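PDB 2EL7: tryptophanyl-tRNA synthetase from Thermus thermophilus, which catalyses the ATP-dependent attachment of L-tryptophan to tRNA(Trp), releasing AMP and diphosphate, and works as a homodimer. Local coordinates for the interface of chains A and B. Residues are numbered along the deposited sequence; one frame, centred on the assembly and turned at random. Chains: chain A/B, Tryptophanyl-tRNA synthetase.

The three contacts are patches of one two-fold symmetric interface joining the subunits of the homodimer, so each recurs with the chains exchanged. Contacts 2 and 3 adjoin: the centres of their C-alpha atoms lie about 10 Å apart, and they share A:Leu47 and B:Thr99. Contact 1 lies about 20 Å from contact 3 and 28 Å from contact 2, measured likewise. B:Tyr44 with A:Leu327 in contact 1 is the twin of A:Tyr44 with B:Leu327 in contact 3, so the same residues serve both sides of the dimer axis. Contact 1 adds a hydrogen bond across the interface and bridging waters.

Contact 1: the interface of chains A and B. Residues chain A 92, 96, 318, 322, 325, 327-328; chain B 43-44, 47, 58, 85.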
ATOM      1  N   GLU A  92      -0.460  -4.890  -2.243  1.00 25.40           N
ATOM      2  CA  GLU A  92      -0.781  -4.463  -3.597  1.00 25.21           C
ATOM      3  C   GLU A  92      -2.307  -4.379  -3.738  1.00 30.00           C
ATOM      4  O   GLU A  92      -2.855  -3.416  -4.303  1.00 27.10           O
ATOM      5  CB  GLU A  92      -0.217  -5.439  -4.604  1.00 15.96           C
ATOM      6  CG  GLU A  92      -0.480  -5.022  -6.022  1.00 19.65           C
ATOM      7  CD  GLU A  92      -0.058  -6.070  -7.012  1.00 18.35           C
ATOM      8  OE1 GLU A  92       0.691  -6.975  -6.602  1.00 28.77           O
ATOM      9  OE2 GLU A  92      -0.467  -5.985  -8.199  1.00 28.55           O
ATOM     10  N   VAL A  96      -5.359  -1.123  -4.449  1.00 28.60           N
ATOM     11  CA  VAL A  96      -6.623  -1.216  -5.189  1.00 27.24           C
ATOM     12  C   VAL A  96      -7.760  -0.823  -4.275  1.00 23.91           C
ATOM     13  O   VAL A  96      -8.547   0.048  -4.606  1.00 25.36           O
ATOM     14  CB  VAL A  96      -6.875  -2.648  -5.757  1.00 19.82           C
ATOM     15  CG1 VAL A  96      -8.209  -2.683  -6.514  1.00 22.41           C
ATOM     16  CG2 VAL A  96      -5.738  -3.038  -6.713  1.00 13.58           C
ATOM     17  N   MET A 318      -4.463 -12.374  -6.475  1.00 27.38           N
ATOM     18  CA  MET A 318      -3.894 -11.173  -7.063  1.00 28.70           C
ATOM     19  C   MET A 318      -3.882 -11.229  -8.608  1.00 29.07           C
ATOM     20  O   MET A 318      -3.953 -10.198  -9.273  1.00 38.15           O
ATOM     21  CB  MET A 318      -2.480 -10.946  -6.497  1.00 37.54           C
ATOM     22  CG  MET A 318      -1.960  -9.514  -6.613  1.00 41.44           C
ATOM     23  SD  MET A 318      -3.081  -8.342  -5.747  1.00 39.39           S
ATOM     24  CE  MET A 318      -3.549  -7.270  -7.036  1.00 26.52           C
ATOM     25  N   ARG A 322      -5.723  -8.326 -10.779  1.00 27.17           N
ATOM     26  CA  ARG A 322      -5.022  -7.545 -11.796  1.00 28.86           C
ATOM     27  C   ARG A 322      -5.740  -7.595 -13.149  1.00 28.01           C
ATOM     28  O   ARG A 322      -5.838  -6.590 -13.868  1.00 32.10           O
ATOM     29  CB  ARG A 322      -3.556  -8.026 -11.929  1.00 28.86           C
ATOM     30  CG  ARG A 322      -2.693  -7.624 -10.735  1.00 33.13           C
ATOM     31  CD  ARG A 322      -1.201  -7.848 -10.894  1.00 19.30           C
ATOM     32  NE  ARG A 322      -0.883  -9.234 -10.611  1.00 34.64           N
ATOM     33  CZ  ARG A 322       0.008  -9.657  -9.720  1.00 31.83           C
ATOM     34  NH1 ARG A 322       0.176 -10.958  -9.569  1.00 50.17           N
ATOM     35  NH2 ARG A 322       0.725  -8.812  -8.982  1.00 33.98           N
ATOM     36  N   VAL A 325      -9.327  -5.705 -12.975  1.00 33.73           N
ATOM     37  CA  VAL A 325      -9.132  -4.267 -12.819  1.00 27.12           C
ATOM     38  C   VAL A 325      -8.689  -3.720 -14.184  1.00 31.11           C
ATOM     39  O   VAL A 325      -8.660  -2.514 -14.411  1.00 30.57           O
ATOM     40  CB  VAL A 325      -8.068  -4.037 -11.695  1.00 30.37           C
ATOM     41  CG1 VAL A 325      -7.077  -2.964 -12.068  1.00 24.26           C
ATOM     42  CG2 VAL A 325      -8.784  -3.729 -10.389  1.00 21.96           C
ATOM     43  N   LEU A 327      -5.559  -4.291 -15.840  1.00 29.72           N
ATOM     44  CA  LEU A 327      -4.160  -3.921 -16.004  1.00 24.61           C
ATOM     45  C   LEU A 327      -3.543  -4.615 -17.206  1.00 27.74           C
ATOM     46  O   LEU A 327      -4.001  -5.682 -17.615  1.00 29.34           O
ATOM     47  CB  LEU A 327      -3.358  -4.307 -14.755  1.00 32.23           C
ATOM     48  CG  LEU A 327      -3.134  -3.308 -13.615  1.00 34.91           C
ATOM     49  CD1 LEU A 327      -4.217  -2.279 -13.556  1.00 25.16           C
ATOM     50  CD2 LEU A 327      -3.008  -4.091 -12.311  1.00 31.32           C
ATOM     51  N   LEU A 328      -2.511  -4.001 -17.775  1.00 23.45           N
ATOM     52  CA  LEU A 328      -1.788  -4.607 -18.896  1.00 24.92           C
ATOM     53  C   LEU A 328      -0.908  -5.620 -18.178  1.00 31.27           C
ATOM     54  O   LEU A 328      -0.030  -5.249 -17.395  1.00 31.21           O
ATOM     55  CB  LEU A 328      -0.891  -3.580 -19.603  1.00 25.77           C
ATOM     56  CG  LEU A 328       0.058  -4.203 -20.644  1.00 25.76           C
ATOM     57  CD1 LEU A 328      -0.766  -4.842 -21.776  1.00 20.62           C
ATOM     58  CD2 LEU A 328       1.015  -3.131 -21.208  1.00 20.90           C
TER
ATOM     59  N   ASP B  43       0.329   3.183 -14.563  1.00 31.16           N
ATOM     60  CA  ASP B  43      -1.006   2.678 -14.773  1.00 27.80           C
ATOM     61  C   ASP B  43      -1.850   2.647 -13.473  1.00 35.78           C
ATOM     62  O   ASP B  43      -3.075   2.785 -13.528  1.00 31.79           O
ATOM     63  CB  ASP B  43      -0.938   1.300 -15.486  1.00 19.28           C
ATOM     64  CG  ASP B  43      -0.114   0.251 -14.727  1.00 23.10           C
ATOM     65  OD1 ASP B  43       0.806   0.627 -13.984  1.00 15.67           O
ATOM     66  OD2 ASP B  43      -0.383  -0.969 -14.896  1.00 20.26           O
ATOM     67  N   TYR B  44      -1.212   2.521 -12.308  1.00 34.72           N
ATOM     68  CA  TYR B  44      -1.971   2.478 -11.050  1.00 37.44           C
ATOM     69  C   TYR B  44      -2.603   3.826 -10.697  1.00 39.90           C
ATOM     70  O   TYR B  44      -3.488   3.904  -9.840  1.00 41.79           O
ATOM     71  CB  TYR B  44      -1.100   1.938  -9.889  1.00 31.87           C
ATOM     72  CG  TYR B  44      -1.340   0.459  -9.595  1.00 31.44           C
ATOM     73  CD1 TYR B  44      -0.310  -0.381  -9.125  1.00 43.19           C
ATOM     74  CD2 TYR B  44      -2.592  -0.111  -9.815  1.00 40.21           C
ATOM     75  CE1 TYR B  44      -0.533  -1.771  -8.894  1.00 25.88           C
ATOM     76  CE2 TYR B  44      -2.829  -1.486  -9.588  1.00 42.41           C
ATOM     77  CZ  TYR B  44      -1.807  -2.310  -9.137  1.00 41.51           C
ATOM     78  OH  TYR B  44      -2.089  -3.663  -8.969  1.00 34.43           O
ATOM     79  N   LEU B  47      -6.542   4.288 -11.517  1.00 30.17           N
ATOM     80  CA  LEU B  47      -7.554   3.898 -10.538  1.00 30.59           C
ATOM     81  C   LEU B  47      -8.033   4.952  -9.516  1.00 34.03           C
ATOM     82  O   LEU B  47      -9.092   4.779  -8.905  1.00 24.96           O
ATOM     83  CB  LEU B  47      -7.097   2.641  -9.774  1.00 26.12           C
ATOM     84  CG  LEU B  47      -6.590   1.394 -10.528  1.00 30.49           C
ATOM     85  CD1 LEU B  47      -6.904   0.168  -9.700  1.00 31.15           C
ATOM     86  CD2 LEU B  47      -7.239   1.237 -11.875  1.00 23.73           C
ATOM     87  N   LEU B  58      -7.958   0.169 -19.996  1.00 26.88           N
ATOM     88  CA  LEU B  58      -6.709   0.508 -19.319  1.00 31.84           C
ATOM     89  C   LEU B  58      -5.498  -0.197 -19.933  1.00 34.46           C
ATOM     90  O   LEU B  58      -4.426   0.405 -20.095  1.00 28.90           O
ATOM     91  CB  LEU B  58      -6.795   0.176 -17.827  1.00 29.36           C
ATOM     92  CG  LEU B  58      -5.576   0.635 -17.016  1.00 30.64           C
ATOM     93  CD1 LEU B  58      -5.253   2.077 -17.397  1.00 33.69           C
ATOM     94  CD2 LEU B  58      -5.850   0.533 -15.518  1.00 28.80           C
ATOM     95  N   SER B  85       2.671  -1.183 -12.535  1.00 33.63           N
ATOM     96  CA  SER B  85       2.183  -2.415 -11.897  1.00 28.22           C
ATOM     97  C   SER B  85       2.979  -3.675 -12.189  1.00 25.38           C
ATOM     98  O   SER B  85       2.687  -4.719 -11.629  1.00 30.96           O
ATOM     99  CB  SER B  85       0.718  -2.675 -12.265  1.00 32.64           C
ATOM    100  OG  SER B  85       0.541  -2.834 -13.667  1.00 32.59           O
TER
HETATM  101  O   HOH W   1      -1.986  -1.223 -16.756  1.00 24.45           O
HETATM  102  O   HOH W   2      -0.041  -5.640 -14.473  1.00 45.63           O
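Helix 89-99 and the segment following helix 296-324 of chain A meet the 3-10 helices 43-48 and 84-86 and the start of helix 58-71 of chain B, in the dimer interface of this class I aminoacyl-tRNA synthetase. B:Tyr44 crosses A:Glu92 at about a right angle, its OH giving a hydrogen bond of 2.9 Å to A:Glu92 OE2 on the anti lone pair. A:Glu92 reaches the partner as an extended chain, with CG anti to its backbone N (chi1 -178°), and its carboxylate plane is turned 71° from the phenol ring. Behind it A:Arg322 NH2 forms a salt bridge of 3.0 Å with A:Glu92 OE1, steadying the carboxylate from its own chain. A phenylalanine in place of B:Tyr44 would probably leave A:Glu92 OE2 without its partner across the interface. B:Ser85 CB backs one face of the phenol, toward its rim. A:Leu327 crosses the phenol at about a right angle; its CD2 lies 3.8 Å from B:Tyr44 CE2, and CD1 meets B:Leu58 CD2 at 3.8 Å. A:Val325 CG1 touches B:Leu47 CD1 at 3.9 Å. One water links A:Leu328 N to B:Asp43 OD2, another A:Leu328 O to B:Ser85 OG. B:Ser85 N donates to the syn lone pair of B:Asp43 OD1, 3.0 Å away.

Contact 2: the interface of chains A and B. Residues chain A 47, 50-51, 53, 123; chain B 99-100, 164, 168-169.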
ATOM      1  N   LEU A  47       4.219  -1.082  12.810  1.00 28.86           N
ATOM      2  CA  LEU A  47       4.701   0.166  12.188  1.00 28.03           C
ATOM      3  C   LEU A  47       3.767   1.387  12.292  1.00 29.51           C
ATOM      4  O   LEU A  47       4.200   2.504  12.015  1.00 29.17           O
ATOM      5  CB  LEU A  47       5.035  -0.035  10.707  1.00 26.12           C
ATOM      6  CG  LEU A  47       5.915  -1.183  10.196  1.00 31.53           C
ATOM      7  CD1 LEU A  47       6.374  -0.860   8.791  1.00 22.03           C
ATOM      8  CD2 LEU A  47       7.096  -1.394  11.071  1.00 24.56           C
ATOM      9  N   PRO A  50       5.274   4.618  14.515  1.00 32.94           N
ATOM     10  CA  PRO A  50       6.668   4.794  14.108  1.00 33.78           C
ATOM     11  C   PRO A  50       7.708   5.263  15.105  1.00 31.81           C
ATOM     12  O   PRO A  50       8.817   4.752  15.088  1.00 33.65           O
ATOM     13  CB  PRO A  50       6.560   5.691  12.865  1.00 27.01           C
ATOM     14  CG  PRO A  50       5.357   6.473  13.109  1.00 28.53           C
ATOM     15  CD  PRO A  50       4.393   5.458  13.679  1.00 26.86           C
ATOM     16  N   LEU A  51       7.376   6.205  15.981  1.00 35.82           N
ATOM     17  CA  LEU A  51       8.377   6.680  16.938  1.00 30.55           C
ATOM     18  C   LEU A  51       8.427   5.871  18.205  1.00 38.84           C
ATOM     19  O   LEU A  51       9.411   5.960  18.953  1.00 51.10           O
ATOM     20  CB  LEU A  51       8.133   8.137  17.320  1.00 35.42           C
ATOM     21  CG  LEU A  51       7.939   9.190  16.226  1.00 35.32           C
ATOM     22  CD1 LEU A  51       8.326  10.536  16.774  1.00 38.88           C
ATOM     23  CD2 LEU A  51       8.785   8.869  15.021  1.00 42.32           C
ATOM     24  N   TYR A  53       7.275   2.068  18.477  1.00 41.66           N
ATOM     25  CA  TYR A  53       7.672   0.663  18.329  1.00 39.92           C
ATOM     26  C   TYR A  53       9.200   0.615  18.107  1.00 48.35           C
ATOM     27  O   TYR A  53       9.793   1.540  17.524  1.00 55.27           O
ATOM     28  CB  TYR A  53       6.891   0.011  17.169  1.00 42.50           C
ATOM     29  CG  TYR A  53       7.606  -0.067  15.843  1.00 33.09           C
ATOM     30  CD1 TYR A  53       8.236  -1.244  15.444  1.00 33.55           C
ATOM     31  CD2 TYR A  53       7.679   1.035  14.998  1.00 36.89           C
ATOM     32  CE1 TYR A  53       8.920  -1.322  14.247  1.00 23.57           C
ATOM     33  CE2 TYR A  53       8.374   0.967  13.786  1.00 30.28           C
ATOM     34  CZ  TYR A  53       8.993  -0.219  13.421  1.00 27.71           C
ATOM     35  OH  TYR A  53       9.705  -0.299  12.237  1.00 26.68           O
ATOM     36  N   TRP A 123      -0.873   9.823  12.146  1.00 23.63           N
ATOM     37  CA  TRP A 123      -0.221   9.205  11.002  1.00 23.64           C
ATOM     38  C   TRP A 123      -1.236   8.623   9.996  1.00 29.54           C
ATOM     39  O   TRP A 123      -2.319   8.138  10.375  1.00 35.71           O
ATOM     40  CB  TRP A 123       0.723   8.085  11.463  1.00 22.67           C
ATOM     41  CG  TRP A 123       1.808   8.532  12.418  1.00 33.85           C
ATOM     42  CD1 TRP A 123       1.871   8.285  13.773  1.00 26.34           C
ATOM     43  CD2 TRP A 123       2.973   9.307  12.102  1.00 18.90           C
ATOM     44  NE1 TRP A 123       2.995   8.859  14.304  1.00 31.89           N
ATOM     45  CE2 TRP A 123       3.690   9.492  13.303  1.00 29.66           C
ATOM     46  CE3 TRP A 123       3.475   9.859  10.926  1.00 19.54           C
ATOM     47  CZ2 TRP A 123       4.887  10.213  13.358  1.00 26.80           C
ATOM     48  CZ3 TRP A 123       4.661  10.572  10.977  1.00 28.08           C
ATOM     49  CH2 TRP A 123       5.357  10.745  12.188  1.00 26.22           C
TER
ATOM     50  N   THR B  99       2.835   4.784   6.816  1.00 19.16           N
ATOM     51  CA  THR B  99       2.979   4.861   8.271  1.00 26.94           C
ATOM     52  C   THR B  99       3.850   6.052   8.687  1.00 33.20           C
ATOM     53  O   THR B  99       3.721   6.543   9.803  1.00 31.78           O
ATOM     54  CB  THR B  99       3.624   3.587   8.905  1.00 22.11           C
ATOM     55  OG1 THR B  99       4.959   3.417   8.399  1.00 21.10           O
ATOM     56  CG2 THR B  99       2.780   2.327   8.629  1.00 19.70           C
ATOM     57  N   LEU B 100       4.721   6.521   7.795  1.00 30.22           N
ATOM     58  CA  LEU B 100       5.614   7.629   8.133  1.00 32.17           C
ATOM     59  C   LEU B 100       5.140   9.001   7.663  1.00 31.34           C
ATOM     60  O   LEU B 100       5.892   9.957   7.743  1.00 35.32           O
ATOM     61  CB  LEU B 100       7.009   7.386   7.544  1.00 34.31           C
ATOM     62  CG  LEU B 100       7.804   6.091   7.840  1.00 30.12           C
ATOM     63  CD1 LEU B 100       9.158   6.192   7.183  1.00 21.31           C
ATOM     64  CD2 LEU B 100       7.974   5.874   9.334  1.00 25.42           C
ATOM     65  N   ARG B 164      12.590  11.530   7.272  1.00 26.83           N
ATOM     66  CA  ARG B 164      11.967  10.858   8.410  1.00 28.57           C
ATOM     67  C   ARG B 164      12.428   9.390   8.508  1.00 31.56           C
ATOM     68  O   ARG B 164      12.759   8.914   9.609  1.00 32.45           O
ATOM     69  CB  ARG B 164      10.433  10.971   8.291  1.00 21.43           C
ATOM     70  CG  ARG B 164       9.612  10.217   9.345  1.00 25.51           C
ATOM     71  CD  ARG B 164       8.557  11.141   9.954  1.00 22.39           C
ATOM     72  NE  ARG B 164       8.070  12.064   8.937  1.00 35.04           N
ATOM     73  CZ  ARG B 164       7.671  13.303   9.168  1.00 25.14           C
ATOM     74  NH1 ARG B 164       7.256  14.052   8.161  1.00 29.75           N
ATOM     75  NH2 ARG B 164       7.686  13.787  10.404  1.00 50.37           N
ATOM     76  N   LEU B 168      14.727   7.600  11.406  1.00 34.63           N
ATOM     77  CA  LEU B 168      14.207   6.524  12.241  1.00 29.21           C
ATOM     78  C   LEU B 168      14.891   5.188  12.066  1.00 27.14           C
ATOM     79  O   LEU B 168      15.060   4.445  13.039  1.00 26.08           O
ATOM     80  CB  LEU B 168      12.717   6.323  11.961  1.00 32.88           C
ATOM     81  CG  LEU B 168      11.600   6.924  12.823  1.00 37.83           C
ATOM     82  CD1 LEU B 168      12.081   8.006  13.777  1.00 17.82           C
ATOM     83  CD2 LEU B 168      10.537   7.435  11.849  1.00 29.08           C
ATOM     84  N   PHE B 169      15.301   4.889  10.837  1.00 23.79           N
ATOM     85  CA  PHE B 169      15.884   3.587  10.546  1.00 17.76           C
ATOM     86  C   PHE B 169      17.304   3.558  10.015  1.00 22.19           C
ATOM     87  O   PHE B 169      17.849   2.480   9.811  1.00 20.07           O
ATOM     88  CB  PHE B 169      14.960   2.848   9.559  1.00 25.18           C
ATOM     89  CG  PHE B 169      13.486   2.933   9.922  1.00 29.34           C
ATOM     90  CD1 PHE B 169      12.600   3.668   9.132  1.00 23.70           C
ATOM     91  CD2 PHE B 169      13.002   2.314  11.070  1.00 19.70           C
ATOM     92  CE1 PHE B 169      11.248   3.792   9.478  1.00 27.97           C
ATOM     93  CE2 PHE B 169      11.646   2.427  11.430  1.00 38.80           C
ATOM     94  CZ  PHE B 169      10.768   3.166  10.635  1.00 29.79           C
TER
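A:Trp123 lays its indole against the backbone at the end of helix 89-99 of chain B, where B:Thr99 gives way to B:Leu100. Its CG is anti to its own carbonyl carbon (chi1 -59°), which lays the ring along the end of the partner's helix. From the root outward, CB, CG and CD2 pass the carbonyl oxygen of B:Thr99, which sits to one side of the indole plane just beyond the rim, 3.5 Å from A:Trp123 CE3. Farther on, A:Trp123 CZ3 lies 3.5 Å from B:Leu100 O, and at the tip A:Trp123 CH2 meets B:Arg164 CD at 3.9 Å. The arginine touches with its aliphatic chain, bent at chi2 and chi3, and its guanidinium plane stands 77° from the indole. A:Pro50 CG packs toward the rim on that same side of the indole, while A:Pro50 CB meets B:Leu100 CD2 at 3.8 Å. Beside them A:Leu51 and B:Leu168 cross at about a right angle. The phenol oxygen OH of A:Tyr53 abuts B:Phe169 CE2. B:Thr99 CB lies 3.3 Å from the carbonyl oxygen A:Leu47 O, and its CG2 packs on A:Leu47 CB. No polar atoms bond across this patch; it joins the subunits by packing, seating the 47-53 segment against helices 89-99 and 153-169 of the partner.

Contact 3: the interface of chains A and B. Residues chain A 44, 47-48, 91, 129, 132; chain B 95-96, 99, 327.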
ATOM      1  N   TYR A  44       3.094  -5.903  10.397  1.00 31.61           N
ATOM      2  CA  TYR A  44       2.916  -4.584   9.793  1.00 29.12           C
ATOM      3  C   TYR A  44       2.109  -3.630  10.670  1.00 33.12           C
ATOM      4  O   TYR A  44       2.184  -2.422  10.488  1.00 35.35           O
ATOM      5  CB  TYR A  44       2.245  -4.695   8.417  1.00 32.68           C
ATOM      6  CG  TYR A  44       3.239  -4.893   7.287  1.00 29.18           C
ATOM      7  CD1 TYR A  44       2.876  -5.561   6.113  1.00 36.82           C
ATOM      8  CD2 TYR A  44       4.546  -4.427   7.399  1.00 33.17           C
ATOM      9  CE1 TYR A  44       3.797  -5.768   5.084  1.00 38.35           C
ATOM     10  CE2 TYR A  44       5.478  -4.623   6.375  1.00 41.78           C
ATOM     11  CZ  TYR A  44       5.099  -5.293   5.225  1.00 47.94           C
ATOM     12  OH  TYR A  44       6.029  -5.496   4.222  1.00 61.61           O
ATOM     13  N   LEU A  47       4.219  -1.082  12.810  1.00 28.86           N
ATOM     14  CA  LEU A  47       4.701   0.166  12.188  1.00 28.03           C
ATOM     15  C   LEU A  47       3.767   1.387  12.292  1.00 29.51           C
ATOM     16  O   LEU A  47       4.200   2.504  12.015  1.00 29.17           O
ATOM     17  CB  LEU A  47       5.035  -0.035  10.707  1.00 26.12           C
ATOM     18  CG  LEU A  47       5.915  -1.183  10.196  1.00 31.53           C
ATOM     19  CD1 LEU A  47       6.374  -0.860   8.791  1.00 22.03           C
ATOM     20  CD2 LEU A  47       7.096  -1.394  11.071  1.00 24.56           C
ATOM     21  N   THR A  48       2.505   1.188  12.682  1.00 34.15           N
ATOM     22  CA  THR A  48       1.546   2.298  12.802  1.00 29.19           C
ATOM     23  C   THR A  48       1.885   3.306  13.911  1.00 32.42           C
ATOM     24  O   THR A  48       1.272   4.371  14.003  1.00 24.76           O
ATOM     25  CB  THR A  48       0.109   1.783  13.002  1.00 25.93           C
ATOM     26  OG1 THR A  48       0.133   0.601  13.798  1.00 35.80           O
ATOM     27  CG2 THR A  48      -0.510   1.451  11.696  1.00 21.27           C
ATOM     28  N   THR A  91      -0.320  -6.009   0.132  1.00 21.51           N
ATOM     29  CA  THR A  91      -0.105  -4.557   0.111  1.00 25.40           C
ATOM     30  C   THR A  91      -0.433  -4.018  -1.249  1.00 12.06           C
ATOM     31  O   THR A  91      -0.617  -2.824  -1.411  1.00 30.02           O
ATOM     32  CB  THR A  91       1.379  -4.067   0.443  1.00 28.17           C
ATOM     33  OG1 THR A  91       2.311  -4.540  -0.540  1.00 23.36           O
ATOM     34  CG2 THR A  91       1.788  -4.489   1.831  1.00 20.39           C
ATOM     35  N   TYR A 129      -4.909   1.921   8.121  1.00 16.56           N
ATOM     36  CA  TYR A 129      -4.782   0.536   8.582  1.00 18.32           C
ATOM     37  C   TYR A 129      -5.977  -0.363   8.286  1.00 22.07           C
ATOM     38  O   TYR A 129      -5.811  -1.519   7.889  1.00 27.80           O
ATOM     39  CB  TYR A 129      -4.481   0.483  10.076  1.00 22.16           C
ATOM     40  CG  TYR A 129      -4.123  -0.901  10.570  1.00 25.77           C
ATOM     41  CD1 TYR A 129      -3.018  -1.576  10.068  1.00 15.32           C
ATOM     42  CD2 TYR A 129      -4.914  -1.552  11.540  1.00 19.43           C
ATOM     43  CE1 TYR A 129      -2.704  -2.871  10.513  1.00 22.07           C
ATOM     44  CE2 TYR A 129      -4.608  -2.830  11.987  1.00 14.54           C
ATOM     45  CZ  TYR A 129      -3.505  -3.486  11.472  1.00 20.05           C
ATOM     46  OH  TYR A 129      -3.208  -4.764  11.913  1.00 25.60           O
ATOM     47  N   LEU A 132      -5.682  -1.919   4.957  1.00 20.61           N
ATOM     48  CA  LEU A 132      -4.662  -2.966   4.965  1.00 16.17           C
ATOM     49  C   LEU A 132      -5.282  -4.260   5.500  1.00 20.83           C
ATOM     50  O   LEU A 132      -5.100  -5.323   4.907  1.00 24.04           O
ATOM     51  CB  LEU A 132      -3.480  -2.568   5.849  1.00 24.74           C
ATOM     52  CG  LEU A 132      -2.247  -3.484   5.838  1.00 32.47           C
ATOM     53  CD1 LEU A 132      -1.662  -3.483   4.473  1.00 19.76           C
ATOM     54  CD2 LEU A 132      -1.190  -3.001   6.836  1.00 25.72           C
TER
ATOM     55  N   TRP B  95       3.162   1.076   1.694  1.00 25.00           N
ATOM     56  CA  TRP B  95       2.536   0.922   3.008  1.00 22.41           C
ATOM     57  C   TRP B  95       3.487   1.452   4.045  1.00 16.34           C
ATOM     58  O   TRP B  95       3.071   2.135   4.962  1.00 22.96           O
ATOM     59  CB  TRP B  95       2.221  -0.542   3.348  1.00 18.55           C
ATOM     60  CG  TRP B  95       1.994  -0.742   4.840  1.00 21.14           C
ATOM     61  CD1 TRP B  95       2.786  -1.451   5.701  1.00 16.15           C
ATOM     62  CD2 TRP B  95       0.960  -0.145   5.648  1.00 17.00           C
ATOM     63  NE1 TRP B  95       2.313  -1.332   6.998  1.00 20.10           N
ATOM     64  CE2 TRP B  95       1.197  -0.535   6.992  1.00 16.85           C
ATOM     65  CE3 TRP B  95      -0.135   0.683   5.367  1.00 19.04           C
ATOM     66  CZ2 TRP B  95       0.380  -0.125   8.053  1.00 18.83           C
ATOM     67  CZ3 TRP B  95      -0.957   1.096   6.422  1.00 20.21           C
ATOM     68  CH2 TRP B  95      -0.688   0.688   7.755  1.00 25.30           C
ATOM     69  N   VAL B  96       4.771   1.124   3.912  1.00 25.05           N
ATOM     70  CA  VAL B  96       5.759   1.611   4.888  1.00 26.14           C
ATOM     71  C   VAL B  96       5.791   3.133   4.969  1.00 23.75           C
ATOM     72  O   VAL B  96       5.809   3.679   6.066  1.00 30.41           O
ATOM     73  CB  VAL B  96       7.179   1.098   4.576  1.00 23.84           C
ATOM     74  CG1 VAL B  96       8.186   1.787   5.469  1.00 12.19           C
ATOM     75  CG2 VAL B  96       7.228  -0.414   4.787  1.00 18.64           C
ATOM     76  N   THR B  99       2.835   4.784   6.816  1.00 19.16           N
ATOM     77  CA  THR B  99       2.979   4.861   8.271  1.00 26.94           C
ATOM     78  C   THR B  99       3.850   6.052   8.687  1.00 33.20           C
ATOM     79  O   THR B  99       3.721   6.543   9.803  1.00 31.78           O
ATOM     80  CB  THR B  99       3.624   3.587   8.905  1.00 22.11           C
ATOM     81  OG1 THR B  99       4.959   3.417   8.399  1.00 21.10           O
ATOM     82  CG2 THR B  99       2.780   2.327   8.629  1.00 19.70           C
ATOM     83  N   LEU B 327      11.532  -6.158  10.295  1.00 28.60           N
ATOM     84  CA  LEU B 327      10.669  -7.309  10.067  1.00 29.04           C
ATOM     85  C   LEU B 327      11.477  -8.609  10.158  1.00 32.28           C
ATOM     86  O   LEU B 327      12.668  -8.650   9.814  1.00 32.82           O
ATOM     87  CB  LEU B 327      10.012  -7.222   8.677  1.00 16.15           C
ATOM     88  CG  LEU B 327       9.271  -5.923   8.332  1.00 26.97           C
ATOM     89  CD1 LEU B 327       8.749  -6.039   6.912  1.00 21.87           C
ATOM     90  CD2 LEU B 327       8.130  -5.633   9.327  1.00 12.56           C
TER
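B:Trp95 lies with A:Leu132 over one face and A:Tyr44 beside its five-membered ring, in the homodimer interface of this class I synthetase, and ring contacts dominate. A:Leu132 CD2 makes a CH-pi contact, 3.5 Å from the centroid of the six-membered ring of B:Trp95. On the opposite face lies B:Thr99 CG2 of its own chain, offset toward the rim, so methyl groups from both subunits enclose the indole. B:Trp95 CG is anti to the backbone N (chi1 162°), which directs the ring into the other chain. The A:Tyr44 ring and the five-membered ring of B:Trp95 meet edge-to-face with planes 61° apart; B:Trp95 CD1 stands over the phenol face, 3.8 Å from A:Tyr44 CG. The carbonyl oxygen A:Tyr44 O lies in plane at the indole edge. B:Trp95 CH2 lies in plane at the edge of the A:Tyr129 ring, 4.0 Å from A:Tyr129 CD1, and also touches A:Thr48 CG2.

Apolar packing extends the patch. B:Leu327 CD1 meets A:Tyr44 CE2 at 3.6 Å, the twin of a pair in contact 1, and A:Leu47 CD1 reaches B:Val96 CG2 at 4.1 Å.

The hydrogen bonding here is internal: B:Thr99 OG1 donates to B:Val96 O, 2.5 Å away and tilted 20° from the carbonyl plane, tying down the side chain whose methyl backs the indole.

In the fold, the site places helix 89-99 of chain B against the 3-10 helix 43-48 and helix 124-139 of chain A, with the C-terminal segment of chain B at its margin.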